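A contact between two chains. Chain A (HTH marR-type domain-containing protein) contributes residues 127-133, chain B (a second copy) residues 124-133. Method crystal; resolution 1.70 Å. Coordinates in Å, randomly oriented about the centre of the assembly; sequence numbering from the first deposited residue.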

# COMPACT_ATOMS: atom_id res chain seq x y z
N ARG A 127 -12.77 5.37 -13.79
CA ARG A 127 -12.71 4.30 -14.80
C ARG A 127 -11.29 4.21 -15.34
O ARG A 127 -10.79 3.09 -15.48
CB ARG A 127 -13.69 4.60 -15.92
CG ARG A 127 -14.01 3.40 -16.81
CD ARG A 127 -14.46 3.77 -18.23
NE ARG A 127 -13.52 4.65 -18.92
CZ ARG A 127 -12.35 4.28 -19.46
NH1 ARG A 127 -11.94 3.02 -19.42
NH2 ARG A 127 -11.59 5.18 -20.06
N THR A 128 -10.69 5.37 -15.61
CA THR A 128 -9.31 5.51 -16.13
C THR A 128 -8.33 4.95 -15.09
O THR A 128 -7.58 3.96 -15.39
CB THR A 128 -8.99 6.98 -16.42
OG1 THR A 128 -9.66 7.34 -17.65
CG2 THR A 128 -7.51 7.25 -16.64
N THR A 129 -8.35 5.54 -13.91
CA THR A 129 -7.53 5.06 -12.79
C THR A 129 -7.64 3.55 -12.59
O THR A 129 -6.58 2.88 -12.51
CB THR A 129 -7.92 5.80 -11.52
OG1 THR A 129 -7.70 7.19 -11.69
CG2 THR A 129 -7.07 5.31 -10.37
N LYS A 130 -8.85 3.01 -12.49
CA LYS A 130 -9.10 1.55 -12.39
C LYS A 130 -8.41 0.80 -13.52
O LYS A 130 -7.81 -0.24 -13.28
CB LYS A 130 -10.59 1.23 -12.43
CG LYS A 130 -11.31 1.52 -11.13
CD LYS A 130 -12.70 0.90 -11.08
CE LYS A 130 -13.37 1.02 -9.72
NZ LYS A 130 -14.64 0.25 -9.68
N LYS A 131 -8.52 1.27 -14.75
CA LYS A 131 -7.84 0.60 -15.86
C LYS A 131 -6.35 0.66 -15.70
O LYS A 131 -5.69 -0.29 -16.11
CB LYS A 131 -8.22 1.28 -17.17
CG LYS A 131 -7.56 0.76 -18.45
CD LYS A 131 -8.29 1.34 -19.65
CE LYS A 131 -7.84 0.84 -21.02
NZ LYS A 131 -6.52 1.41 -21.37
N VAL A 132 -5.79 1.75 -15.21
CA VAL A 132 -4.32 1.82 -15.16
C VAL A 132 -3.82 0.81 -14.12
O VAL A 132 -2.84 0.13 -14.38
CB VAL A 132 -3.88 3.24 -14.88
CG1 VAL A 132 -2.42 3.26 -14.59
CG2 VAL A 132 -4.20 4.14 -16.08
N ILE A 133 -4.54 0.71 -13.02
CA ILE A 133 -4.15 -0.23 -11.91
C ILE A 133 -4.20 -1.67 -12.47
O ILE A 133 -3.27 -2.48 -12.26
CB ILE A 133 -5.10 -0.11 -10.70
CG1 ILE A 133 -5.20 1.30 -10.11
CG2 ILE A 133 -4.76 -1.11 -9.64
CD1 ILE A 133 -3.94 1.86 -9.61
N GLU B 124 -1.39 10.37 -20.96
CA GLU B 124 -2.64 11.01 -20.52
C GLU B 124 -3.21 10.21 -19.35
O GLU B 124 -3.59 10.81 -18.34
CB GLU B 124 -3.69 11.09 -21.63
CG GLU B 124 -5.05 11.52 -21.12
CD GLU B 124 -5.12 12.98 -20.67
OE1 GLU B 124 -4.09 13.70 -20.81
OE2 GLU B 124 -6.23 13.43 -20.27
N GLU B 125 -3.26 8.89 -19.50
CA GLU B 125 -3.77 7.98 -18.44
C GLU B 125 -2.95 8.11 -17.14
O GLU B 125 -3.55 8.07 -16.02
CB GLU B 125 -3.77 6.55 -18.97
CG GLU B 125 -4.91 6.27 -19.93
CD GLU B 125 -4.87 4.87 -20.53
OE1 GLU B 125 -3.75 4.28 -20.64
OE2 GLU B 125 -5.96 4.35 -20.88
N ILE B 126 -1.63 8.26 -17.26
CA ILE B 126 -0.70 8.47 -16.09
C ILE B 126 -1.10 9.77 -15.42
O ILE B 126 -1.31 9.79 -14.19
CB ILE B 126 0.78 8.52 -16.52
CG1 ILE B 126 1.27 7.19 -17.09
CG2 ILE B 126 1.68 9.00 -15.38
CD1 ILE B 126 0.92 6.00 -16.29
N ARG B 127 -1.25 10.82 -16.23
CA ARG B 127 -1.56 12.18 -15.75
C ARG B 127 -2.88 12.15 -14.98
O ARG B 127 -2.95 12.77 -13.92
CB ARG B 127 -1.66 13.13 -16.95
CG ARG B 127 -1.59 14.60 -16.57
CD ARG B 127 -2.27 15.54 -17.57
NE ARG B 127 -3.66 15.18 -17.85
CZ ARG B 127 -4.70 15.41 -17.03
NH1 ARG B 127 -4.54 16.02 -15.86
NH2 ARG B 127 -5.91 15.03 -17.40
N THR B 128 -3.86 11.43 -15.53
CA THR B 128 -5.21 11.25 -14.95
C THR B 128 -5.07 10.54 -13.60
O THR B 128 -5.46 11.10 -12.53
CB THR B 128 -6.11 10.45 -15.89
OG1 THR B 128 -6.51 11.33 -16.96
CG2 THR B 128 -7.38 9.96 -15.24
N THR B 129 -4.53 9.33 -13.65
CA THR B 129 -4.26 8.55 -12.44
C THR B 129 -3.55 9.38 -11.36
O THR B 129 -4.03 9.38 -10.20
CB THR B 129 -3.44 7.32 -12.79
OG1 THR B 129 -4.17 6.51 -13.71
CG2 THR B 129 -3.17 6.51 -11.55
N LYS B 130 -2.45 10.04 -11.70
CA LYS B 130 -1.72 10.95 -10.77
C LYS B 130 -2.66 11.99 -10.17
O LYS B 130 -2.59 12.25 -8.98
CB LYS B 130 -0.58 11.67 -11.48
CG LYS B 130 0.65 10.80 -11.71
CD LYS B 130 1.86 11.60 -12.11
CE LYS B 130 3.14 10.79 -12.16
NZ LYS B 130 4.33 11.66 -12.38
N LYS B 131 -3.49 12.61 -10.97
CA LYS B 131 -4.45 13.59 -10.44
C LYS B 131 -5.42 12.94 -9.50
O LYS B 131 -5.83 13.60 -8.56
CB LYS B 131 -5.22 14.23 -11.59
CG LYS B 131 -6.30 15.24 -11.22
CD LYS B 131 -6.72 15.99 -12.47
CE LYS B 131 -7.72 17.13 -12.29
NZ LYS B 131 -9.06 16.59 -11.99
N VAL B 132 -5.89 11.73 -9.78
CA VAL B 132 -6.92 11.17 -8.90
C VAL B 132 -6.29 10.87 -7.54
O VAL B 132 -6.93 11.15 -6.53
CB VAL B 132 -7.53 9.94 -9.55
CG1 VAL B 132 -8.40 9.24 -8.57
CG2 VAL B 132 -8.35 10.36 -10.79
N ILE B 133 -5.07 10.39 -7.55
CA ILE B 133 -4.34 10.05 -6.27
C ILE B 133 -4.18 11.34 -5.46
O ILE B 133 -4.44 11.38 -4.23
CB ILE B 133 -2.96 9.42 -6.56
CG1 ILE B 133 -3.00 8.17 -7.43
CG2 ILE B 133 -2.21 9.16 -5.28
CD1 ILE B 133 -3.77 7.04 -6.90

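Two helices from two copies of one marR-type protein cross here. Their axes approach to 8.8 Å, and their N-to-C directions make an angle of 109°. The contact buries 424 Å², counting both sides. It is built mainly from small β-branched residues, with one salt bridge added.

Arg A127 starts the stretch and takes almost no part. Its CA-to-CB bond points away from chain B; its end comes nearer but makes no contact. Its NE and NH2 are hydrogen-bonded elsewhere in the structure.

Thr A128 points toward the other helix and is buried. Its chi1 is m. Its CG2 meets CG2 of Thr B128 at 3.1 Å, a very tight approach for two methyl groups. The same residue of each copy thus touches its counterpart. The CG2 of Thr A128 also lies 4.1 Å from the backbone O of Glu B125. Threonine suits this place because it offers a short methyl to the partner while its hydroxyl remains free to bond in another direction. The OG1 of Thr A128 is hydrogen-bonded elsewhere in the structure. In chain B, OG1 of Thr B128 makes a weak hydrogen bond to O of Glu B124, at 3.3 Å.

Thr A129 sits where the backbones come nearest. Its CA is 4.8 Å from CA of Thr B129. A short side chain on each helix fits such a close approach. CA of Thr A129 lies 3.8 Å from OG1 of Thr B129. The two OG1 atoms, of Thr A129 and Thr B129, are 4.1 Å apart and do not bond to each other. Instead, OG1 of Thr B129 donates to O of Glu B125 at 2.9 Å, so its polar group is satisfied within its own helix. OG1 of Thr A129 packs against CG2 of Val B132 at 3.4 Å.

Lys A130 points away and contributes nothing to the contact. Its extended side chain remains exposed.

Lys A131 leaves its helix sideways, but its end comes nearer to chain B. Chi1, chi2 and chi3 are all t, which extends the chain, and chi4 is m. NZ then reaches OE2 of Glu B125 at 3.0 Å, in a hydrogen bond that is part of a salt bridge. Glu B125 also begins sideways and brings its end nearer. The long side chains let opposite charges meet at the margin of the packed threonines and valines.

Val A132 is buried and points toward chain B, one turn after Thr A128. Its N bonds to O of Thr A128 at 2.8 Å. Its chi1 is t. CG2 of Val A132 lies 3.4 Å from OG1 of Thr B129 and 3.8 Å from CB of Glu B125. The first contact mirrors that of Thr A129 with Val B132. Valine gives a compact, apolar surface to this buried site.

Ile A133 ends the stretch. Its side chain makes no contact with the chain B stretch, and little of its surface is covered by chain B.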